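Local coordinates for iron-chelator utilization protein (Thermobifida fusca TM51, PDB 4YHB) that binds FAD and probably reduces the ferric iron carried by siderophores, so that it can be released for use by the cell, at residues D52-F58 against I85-V91; Y13-S17 against P69-R75. All blocks are in the same frame, centred on the assembly; numbering follows the deposited sequence.

Contact 1. Residues D52-F58 against I85-V91; sequences DHVKLWF and IYRDYTV. With ZN (zinc ion), chain D; FAD (flavin-adenine dinucleotide), chain C.
Strands 53-57 and 86-90 are antiparallel neighbours in the flavin-binding barrel, with His53 paired to Thr90, Lys55 to Asp88 and Trp57 to Tyr86 on one face and Val54 to Tyr89 and Leu56 to Arg87 on the other. Backbone bonds run in both directions at these last two pairs. On the first face Lys55 lies alongside Asp88, and a bend at its last torsion (chi4 54°) turns NZ onto the syn lone pair of Asp88 OD1, 2.8 Å away, in a salt bridge. Asp88 OD2 accepts a hydrogen bond from a zinc-bound water, while His53 NE2 holds the zinc ion itself at 2.2 Å; His265 and His266 complete the protein ligands. FAD C7M sits over the centre of the His53 ring. Farther along, Tyr86 CB stands 3.6 Å from the centroid of the five-membered ring of Trp57, a CH-pi contact only 7° off the normal. Arg87-Asp88-Tyr89-Thr90 forms the RxYT flavin-binding motif of the ferredoxin-reductase-like barrels. A bend at chi2 (-73°) carries the Arg87 guanidinium to the diphosphate, where NE bonds FAD O1P at 2.7 Å and NH2 bonds FAD O1A at 3.0 Å; Arg87 NH1 returns to Tyr86 O, helping to fix the group's rotation. FAD O2' donates to Asp88 O over 2.7 Å, and Thr90 N donates to FAD O4 at 3.0 Å. Tyr89 presents CD2 to FAD N3, 3.3 Å apart, while Leu56 CD1 and Phe58 CZ pack obliquely against its ring.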
loop_
_atom_site.group_PDB
_atom_site.type_symbol
_atom_site.label_atom_id
_atom_site.label_comp_id
_atom_site.label_asym_id
_atom_site.label_seq_id
_atom_site.Cartn_x
_atom_site.Cartn_y
_atom_site.Cartn_z
ATOM N N ASP A 52 -4.678 -4.274 3.578
ATOM C CA ASP A 52 -5.688 -4.681 2.595
ATOM C C ASP A 52 -5.466 -3.941 1.279
ATOM O O ASP A 52 -5.159 -2.751 1.274
ATOM C CB ASP A 52 -7.105 -4.397 3.088
ATOM C CG ASP A 52 -7.543 -5.313 4.215
ATOM O OD1 ASP A 52 -6.809 -6.272 4.554
ATOM O OD2 ASP A 52 -8.651 -5.072 4.744
ATOM N N HIS A 53 -5.608 -4.641 0.161
ATOM C CA HIS A 53 -5.384 -3.996 -1.133
ATOM C C HIS A 53 -6.306 -4.546 -2.207
ATOM O O HIS A 53 -6.730 -5.703 -2.169
ATOM C CB HIS A 53 -3.922 -4.151 -1.574
ATOM C CG HIS A 53 -3.436 -5.565 -1.549
ATOM N ND1 HIS A 53 -3.049 -6.194 -0.384
ATOM C CD2 HIS A 53 -3.283 -6.478 -2.538
ATOM C CE1 HIS A 53 -2.668 -7.430 -0.659
ATOM N NE2 HIS A 53 -2.811 -7.628 -1.956
ATOM N N VAL A 54 -6.601 -3.693 -3.175
ATOM C CA VAL A 54 -7.439 -4.058 -4.303
ATOM C C VAL A 54 -6.587 -4.089 -5.552
ATOM O O VAL A 54 -5.445 -3.607 -5.554
ATOM C CB VAL A 54 -8.606 -3.059 -4.502
ATOM C CG1 VAL A 54 -9.569 -3.140 -3.355
ATOM C CG2 VAL A 54 -8.075 -1.621 -4.655
ATOM N N LYS A 55 -7.129 -4.662 -6.615
ATOM C CA LYS A 55 -6.550 -4.470 -7.932
ATOM C C LYS A 55 -7.405 -3.445 -8.650
ATOM O O LYS A 55 -8.620 -3.614 -8.784
ATOM C CB LYS A 55 -6.481 -5.786 -8.728
ATOM C CG LYS A 55 -5.262 -6.654 -8.414
ATOM C CD LYS A 55 -5.453 -8.092 -8.910
ATOM C CE LYS A 55 -4.118 -8.815 -8.990
ATOM N NZ LYS A 55 -3.355 -8.768 -7.707
ATOM N N LEU A 56 -6.771 -2.370 -9.092
ATOM C CA LEU A 56 -7.450 -1.359 -9.883
ATOM C C LEU A 56 -7.243 -1.627 -11.360
ATOM O O LEU A 56 -6.116 -1.866 -11.811
ATOM C CB LEU A 56 -6.936 0.050 -9.527
ATOM C CG LEU A 56 -7.204 0.466 -8.079
ATOM C CD1 LEU A 56 -6.727 1.904 -7.830
ATOM C CD2 LEU A 56 -8.687 0.318 -7.716
ATOM N N TRP A 57 -8.329 -1.542 -12.116
ATOM C CA TRP A 57 -8.309 -1.819 -13.546
ATOM C C TRP A 57 -8.477 -0.523 -14.330
ATOM O O TRP A 57 -9.508 0.147 -14.237
ATOM C CB TRP A 57 -9.413 -2.840 -13.909
ATOM C CG TRP A 57 -9.149 -4.217 -13.343
ATOM C CD1 TRP A 57 -8.973 -4.545 -12.027
ATOM C CD2 TRP A 57 -9.040 -5.449 -14.079
ATOM N NE1 TRP A 57 -8.757 -5.906 -11.902
ATOM C CE2 TRP A 57 -8.789 -6.476 -13.142
ATOM C CE3 TRP A 57 -9.137 -5.781 -15.435
ATOM C CZ2 TRP A 57 -8.635 -7.817 -13.521
ATOM C CZ3 TRP A 57 -8.977 -7.113 -15.808
ATOM C CH2 TRP A 57 -8.728 -8.109 -14.851
ATOM N N PHE A 58 -7.443 -0.180 -15.096
ATOM C CA PHE A 58 -7.304 1.138 -15.708
ATOM C C PHE A 58 -7.677 1.136 -17.192
ATOM O O PHE A 58 -7.537 0.111 -17.868
ATOM C CB PHE A 58 -5.850 1.644 -15.566
ATOM C CG PHE A 58 -5.418 1.922 -14.142
ATOM C CD1 PHE A 58 -5.598 3.179 -13.583
ATOM C CD2 PHE A 58 -4.826 0.931 -13.371
ATOM C CE1 PHE A 58 -5.196 3.448 -12.283
ATOM C CE2 PHE A 58 -4.425 1.193 -12.055
ATOM C CZ PHE A 58 -4.615 2.448 -11.517
ATOM N N ILE A 85 -5.219 -3.705 -17.865
ATOM C CA ILE A 85 -4.219 -2.959 -17.114
ATOM C C ILE A 85 -4.644 -2.939 -15.669
ATOM O O ILE A 85 -5.435 -2.093 -15.278
ATOM C CB ILE A 85 -4.068 -1.510 -17.610
ATOM C CG1 ILE A 85 -3.793 -1.483 -19.115
ATOM C CG2 ILE A 85 -2.925 -0.791 -16.830
ATOM C CD1 ILE A 85 -3.828 -0.096 -19.726
ATOM N N TYR A 86 -4.158 -3.892 -14.883
ATOM C CA TYR A 86 -4.535 -3.930 -13.483
ATOM C C TYR A 86 -3.277 -3.817 -12.628
ATOM O O TYR A 86 -2.202 -4.263 -13.037
ATOM C CB TYR A 86 -5.337 -5.203 -13.150
ATOM C CG TYR A 86 -4.588 -6.501 -13.358
ATOM C CD1 TYR A 86 -3.771 -7.018 -12.367
ATOM C CD2 TYR A 86 -4.704 -7.213 -14.551
ATOM C CE1 TYR A 86 -3.077 -8.201 -12.554
ATOM C CE2 TYR A 86 -4.004 -8.397 -14.749
ATOM C CZ TYR A 86 -3.194 -8.882 -13.747
ATOM O OH TYR A 86 -2.501 -10.060 -13.925
ATOM N N ARG A 87 -3.423 -3.208 -11.453
ATOM C CA ARG A 87 -2.302 -2.943 -10.548
ATOM C C ARG A 87 -2.803 -2.974 -9.113
ATOM O O ARG A 87 -3.952 -2.604 -8.852
ATOM C CB ARG A 87 -1.660 -1.568 -10.824
ATOM C CG ARG A 87 -1.259 -1.279 -12.273
ATOM C CD ARG A 87 -0.035 -2.062 -12.661
ATOM N NE ARG A 87 0.519 -1.656 -13.952
ATOM C CZ ARG A 87 0.350 -2.327 -15.090
ATOM N NH1 ARG A 87 -0.383 -3.432 -15.111
ATOM N NH2 ARG A 87 0.923 -1.893 -16.207
ATOM N N ASP A 88 -1.936 -3.384 -8.186
ATOM C CA ASP A 88 -2.259 -3.435 -6.759
ATOM C C ASP A 88 -2.160 -2.059 -6.112
ATOM O O ASP A 88 -1.133 -1.393 -6.249
ATOM C CB ASP A 88 -1.294 -4.360 -6.018
ATOM C CG ASP A 88 -1.619 -5.817 -6.198
ATOM O OD1 ASP A 88 -2.404 -6.161 -7.107
ATOM O OD2 ASP A 88 -1.066 -6.631 -5.433
ATOM N N TYR A 89 -3.198 -1.663 -5.381
ATOM C CA TYR A 89 -3.172 -0.442 -4.580
ATOM C C TYR A 89 -3.815 -0.716 -3.223
ATOM O O TYR A 89 -4.779 -1.481 -3.108
ATOM C CB TYR A 89 -3.899 0.724 -5.293
ATOM C CG TYR A 89 -3.081 1.342 -6.403
ATOM C CD1 TYR A 89 -3.186 0.876 -7.704
ATOM C CD2 TYR A 89 -2.164 2.368 -6.136
ATOM C CE1 TYR A 89 -2.430 1.417 -8.724
ATOM C CE2 TYR A 89 -1.385 2.924 -7.158
ATOM C CZ TYR A 89 -1.528 2.434 -8.453
ATOM O OH TYR A 89 -0.786 2.945 -9.488
ATOM N N THR A 90 -3.289 -0.063 -2.198
ATOM C CA THR A 90 -3.778 -0.231 -0.838
ATOM C C THR A 90 -5.124 0.454 -0.596
ATOM O O THR A 90 -5.400 1.523 -1.145
ATOM C CB THR A 90 -2.743 0.316 0.168
ATOM O OG1 THR A 90 -1.514 -0.409 0.013
ATOM C CG2 THR A 90 -3.243 0.192 1.623
ATOM N N VAL A 91 -5.965 -0.181 0.225
ATOM C CA VAL A 91 -7.116 0.492 0.807
ATOM C C VAL A 91 -6.608 1.456 1.871
ATOM O O VAL A 91 -6.374 1.052 3.005
ATOM C CB VAL A 91 -8.116 -0.520 1.427
ATOM C CG1 VAL A 91 -9.306 0.217 2.059
ATOM C CG2 VAL A 91 -8.581 -1.490 0.369
HETATM ZN ZN ZN D . -2.113 -9.532 -2.745
HETATM P PA FAD C . 4.010 -0.361 -13.883
HETATM O O1A FAD C . 3.455 -0.603 -15.294
HETATM O O2A FAD C . 3.700 -1.570 -12.921
HETATM O O5B FAD C . 5.616 -0.312 -13.987
HETATM C C5B FAD C . 6.232 0.385 -15.010
HETATM C C4B FAD C . 7.633 0.834 -14.549
HETATM O O4B FAD C . 7.569 1.811 -13.546
HETATM C C3B FAD C . 8.442 -0.269 -14.011
HETATM O O3B FAD C . 9.742 -0.052 -14.455
HETATM C C2B FAD C . 8.360 -0.113 -12.597
HETATM O O2B FAD C . 9.525 -0.530 -11.895
HETATM C C1B FAD C . 8.224 1.340 -12.415
HETATM N N9A FAD C . 7.461 1.753 -11.244
HETATM C C8A FAD C . 6.340 1.176 -10.760
HETATM N N7A FAD C . 5.934 1.864 -9.683
HETATM C C5A FAD C . 6.780 2.906 -9.510
HETATM C C6A FAD C . 6.867 3.945 -8.582
HETATM N N6A FAD C . 5.893 4.056 -7.553
HETATM N N1A FAD C . 7.864 4.839 -8.679
HETATM C C2A FAD C . 8.788 4.744 -9.659
HETATM N N3A FAD C . 8.734 3.762 -10.564
HETATM C C4A FAD C . 7.754 2.833 -10.497
HETATM N N1 FAD C . 1.405 1.980 -5.001
HETATM C C2 FAD C . 0.866 3.158 -4.682
HETATM O O2 FAD C . 1.214 4.167 -5.276
HETATM N N3 FAD C . -0.076 3.193 -3.690
HETATM C C4 FAD C . -0.467 2.079 -3.035
HETATM O O4 FAD C . -1.320 2.175 -2.164
HETATM C C4X FAD C . 0.087 0.835 -3.342
HETATM N N5 FAD C . -0.268 -0.337 -2.701
HETATM C C5X FAD C . 0.300 -1.509 -3.069
HETATM C C6 FAD C . -0.063 -2.699 -2.429
HETATM C C7 FAD C . 0.452 -3.787 -2.758
HETATM C C7M FAD C . -0.029 -5.026 -1.980
HETATM C C8 FAD C . 1.299 -3.976 -3.647
HETATM C C8M FAD C . 1.902 -5.308 -3.995
HETATM C C9 FAD C . 1.765 -2.913 -4.373
HETATM C C9A FAD C . 1.299 -1.472 -4.166
HETATM N N10 FAD C . 1.632 -0.335 -4.755
HETATM C C10 FAD C . 1.056 0.827 -4.374
HETATM C "C1'" FAD C . 2.650 -0.339 -5.829
HETATM C "C2'" FAD C . 2.051 -0.382 -7.200
HETATM O "O2'" FAD C . 1.319 -1.533 -7.346
HETATM C "C3'" FAD C . 3.221 -0.310 -8.243
HETATM O "O3'" FAD C . 3.944 0.848 -7.969
HETATM C "C4'" FAD C . 2.809 -0.437 -9.685
HETATM O "O4'" FAD C . 3.873 -0.839 -10.438
HETATM C "C5'" FAD C . 2.299 0.880 -10.294
HETATM O "O5'" FAD C . 1.597 0.696 -11.499
HETATM P P FAD C . 2.174 1.441 -12.767
HETATM O O1P FAD C . 1.214 0.973 -13.883
HETATM O O2P FAD C . 2.333 2.916 -12.309
HETATM O O3P FAD C . 3.555 1.117 -13.464
HETATM O O HOH W 1 -7.846 -2.625 -17.420
HETATM O O HOH W 2 -2.308 -8.720 -4.757
HETATM O O HOH W 3 -2.126 -10.380 -0.737
HETATM O O HOH W 4 -4.280 -10.193 -2.943
#

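Contact 2. Residues Y13-S17 against P69-R75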
loop_
_atom_site.group_PDB
_atom_site.type_symbol
_atom_site.label_atom_id
_atom_site.label_comp_id
_atom_site.label_asym_id
_atom_site.label_seq_id
_atom_site.Cartn_x
_atom_site.Cartn_y
_atom_site.Cartn_z
ATOM N N TYR A 13 -12.393 -12.819 1.570
ATOM C CA TYR A 13 -13.586 -12.080 1.169
ATOM C C TYR A 13 -14.113 -12.666 -0.124
ATOM O O TYR A 13 -13.326 -13.117 -0.965
ATOM C CB TYR A 13 -13.289 -10.603 0.927
ATOM C CG TYR A 13 -12.794 -9.795 2.099
ATOM C CD1 TYR A 13 -11.906 -8.748 1.894
ATOM C CD2 TYR A 13 -13.257 -10.027 3.391
ATOM C CE1 TYR A 13 -11.462 -7.975 2.943
ATOM C CE2 TYR A 13 -12.818 -9.256 4.455
ATOM C CZ TYR A 13 -11.919 -8.227 4.219
ATOM O OH TYR A 13 -11.470 -7.447 5.252
ATOM N N PRO A 14 -15.438 -12.627 -0.314
ATOM C CA PRO A 14 -15.989 -12.960 -1.632
ATOM C C PRO A 14 -15.571 -11.931 -2.688
ATOM O O PRO A 14 -15.541 -10.723 -2.435
ATOM C CB PRO A 14 -17.503 -12.943 -1.405
ATOM C CG PRO A 14 -17.712 -12.116 -0.185
ATOM C CD PRO A 14 -16.484 -12.290 0.666
ATOM N N LEU A 15 -15.238 -12.428 -3.868
ATOM C CA LEU A 15 -14.765 -11.599 -4.969
ATOM C C LEU A 15 -15.938 -11.020 -5.745
ATOM O O LEU A 15 -16.914 -11.724 -6.000
ATOM C CB LEU A 15 -13.879 -12.443 -5.898
ATOM C CG LEU A 15 -12.617 -11.851 -6.514
ATOM C CD1 LEU A 15 -11.785 -11.146 -5.456
ATOM C CD2 LEU A 15 -11.805 -12.958 -7.196
ATOM N N LYS A 16 -15.871 -9.746 -6.116
ATOM C CA LYS A 16 -16.857 -9.208 -7.055
ATOM C C LYS A 16 -16.250 -8.074 -7.868
ATOM O O LYS A 16 -15.385 -7.331 -7.391
ATOM C CB LYS A 16 -18.141 -8.742 -6.334
ATOM C CG LYS A 16 -19.172 -8.116 -7.291
ATOM C CD LYS A 16 -20.577 -8.002 -6.705
ATOM C CE LYS A 16 -21.610 -7.683 -7.797
ATOM N NZ LYS A 16 -21.067 -6.801 -8.885
ATOM N N SER A 17 -16.688 -7.972 -9.118
ATOM C CA SER A 17 -16.210 -6.941 -10.017
ATOM C C SER A 17 -16.998 -5.674 -9.744
ATOM O O SER A 17 -18.211 -5.649 -9.910
ATOM C CB SER A 17 -16.360 -7.386 -11.475
ATOM O OG SER A 17 -15.966 -6.368 -12.379
ATOM N N PRO A 69 -12.681 -6.204 -14.732
ATOM C CA PRO A 69 -12.579 -7.599 -14.286
ATOM C C PRO A 69 -13.811 -8.422 -14.650
ATOM O O PRO A 69 -14.926 -7.916 -14.545
ATOM C CB PRO A 69 -12.478 -7.487 -12.761
ATOM C CG PRO A 69 -12.191 -6.057 -12.460
ATOM C CD PRO A 69 -12.736 -5.262 -13.598
ATOM N N VAL A 70 -13.606 -9.676 -15.039
ATOM C CA VAL A 70 -14.711 -10.619 -15.194
ATOM C C VAL A 70 -14.651 -11.628 -14.058
ATOM O O VAL A 70 -13.677 -12.353 -13.940
ATOM C CB VAL A 70 -14.649 -11.348 -16.553
ATOM C CG1 VAL A 70 -15.609 -12.545 -16.576
ATOM C CG2 VAL A 70 -14.968 -10.374 -17.688
ATOM N N VAL A 71 -15.672 -11.661 -13.208
ATOM C CA VAL A 71 -15.630 -12.537 -12.043
ATOM C C VAL A 71 -16.760 -13.563 -12.127
ATOM O O VAL A 71 -17.913 -13.199 -12.318
ATOM C CB VAL A 71 -15.739 -11.747 -10.740
ATOM C CG1 VAL A 71 -15.942 -12.680 -9.558
ATOM C CG2 VAL A 71 -14.482 -10.892 -10.536
ATOM N N GLU A 72 -16.401 -14.834 -11.992
ATOM C CA GLU A 72 -17.354 -15.938 -12.062
ATOM C C GLU A 72 -16.966 -17.007 -11.059
ATOM O O GLU A 72 -15.807 -17.405 -11.010
ATOM C CB GLU A 72 -17.393 -16.528 -13.471
ATOM C CG GLU A 72 -17.976 -15.597 -14.527
ATOM C CD GLU A 72 -19.495 -15.496 -14.456
ATOM O OE1 GLU A 72 -20.126 -16.329 -13.763
ATOM O OE2 GLU A 72 -20.056 -14.584 -15.104
ATOM N N ASP A 73 -17.931 -17.465 -10.263
ATOM C CA ASP A 73 -17.677 -18.478 -9.237
ATOM C C ASP A 73 -16.465 -18.121 -8.360
ATOM O O ASP A 73 -15.567 -18.936 -8.154
ATOM C CB ASP A 73 -17.487 -19.849 -9.891
ATOM C CG ASP A 73 -18.686 -20.254 -10.747
ATOM O OD1 ASP A 73 -19.743 -20.588 -10.170
ATOM O OD2 ASP A 73 -18.576 -20.226 -11.994
ATOM N N ASP A 74 -16.453 -16.881 -7.877
ATOM C CA ASP A 74 -15.430 -16.374 -6.956
ATOM C C ASP A 74 -14.009 -16.363 -7.523
ATOM O O ASP A 74 -13.031 -16.408 -6.764
ATOM C CB ASP A 74 -15.433 -17.172 -5.651
ATOM C CG ASP A 74 -15.044 -16.318 -4.454
ATOM O OD1 ASP A 74 -15.568 -15.188 -4.343
ATOM O OD2 ASP A 74 -14.216 -16.765 -3.630
ATOM N N ARG A 75 -13.895 -16.284 -8.843
ATOM C CA ARG A 75 -12.590 -16.154 -9.480
ATOM C C ARG A 75 -12.611 -15.127 -10.601
ATOM O O ARG A 75 -13.593 -15.010 -11.338
ATOM C CB ARG A 75 -12.116 -17.488 -10.055
ATOM C CG ARG A 75 -11.449 -18.406 -9.073
ATOM C CD ARG A 75 -10.844 -19.611 -9.794
ATOM N NE ARG A 75 -11.370 -19.788 -11.148
ATOM C CZ ARG A 75 -10.662 -19.616 -12.263
ATOM N NH1 ARG A 75 -9.387 -19.251 -12.196
ATOM N NH2 ARG A 75 -11.229 -19.809 -13.447
HETATM O O HOH W 5 -17.658 -14.247 -5.505
#
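With chi1 at 177°, Ser17 OG swings away from its own backbone N and reaches Pro69 O, to which it donates a hydrogen bond of 2.9 Å; the hydroxyl comes in tilted 34° from the carbonyl plane. The second reach depends on a type I' turn from Glu72 to Arg75, the tip of a tight beta hairpin. Asp74 is the third residue of that turn, and its chi1 of -148° carries the carboxylate across to Leu15. The bond from Leu15 N to Asp74 OD1 is 2.8 Å long and almost straight, meeting the oxygen on its syn side but somewhat out of the carboxylate plane. Water 5 donates both to Asp74 OD1 and to Leu15 O, so the carboxylate is tied to both polar ends of one residue. Between the two bonds Val71 turns its methyls inward: CG1 lies 4.2 Å from Leu15 CB, and CG2 faces Ser17 CB at 4.1 Å. Leu15 CD2 extends along the hairpin to within 3.7 Å of Asp74 O. Asp74 OD2 also forms a salt bridge with Arg132, which in addition bonds Tyr13 O. With an amide, a water and a guanidinium all supplying N-H or O-H groups, the Asp74 carboxylate is probably kept ionised.

The four segments alternate along the chain, 13-17, 52-58, 69-75 and 85-91, so the two contacts cross along the chain, with centres about 14 Å apart on the same side of the molecule's centre. Contact 1 is buried in the six-stranded barrel beside the FAD; contact 2 lies at the surface, where the loop leading into strand 17-29 meets the hairpin between strands 53-57 and 86-95. They touch at two points: Trp57 NE1 packs on Pro69 CG, 3.5 Å away, and Asp52 OD2 lies 3.7 Å from Tyr13 OH. Leu129 of strand 125-129, next to 53-57 in the barrel, meets Trp57, Leu15, Pro69 and Val71. The hairpin and loop thus pack on the barrel around Leu129 and Trp57, while the flavin lies against strand 86-95 and His53.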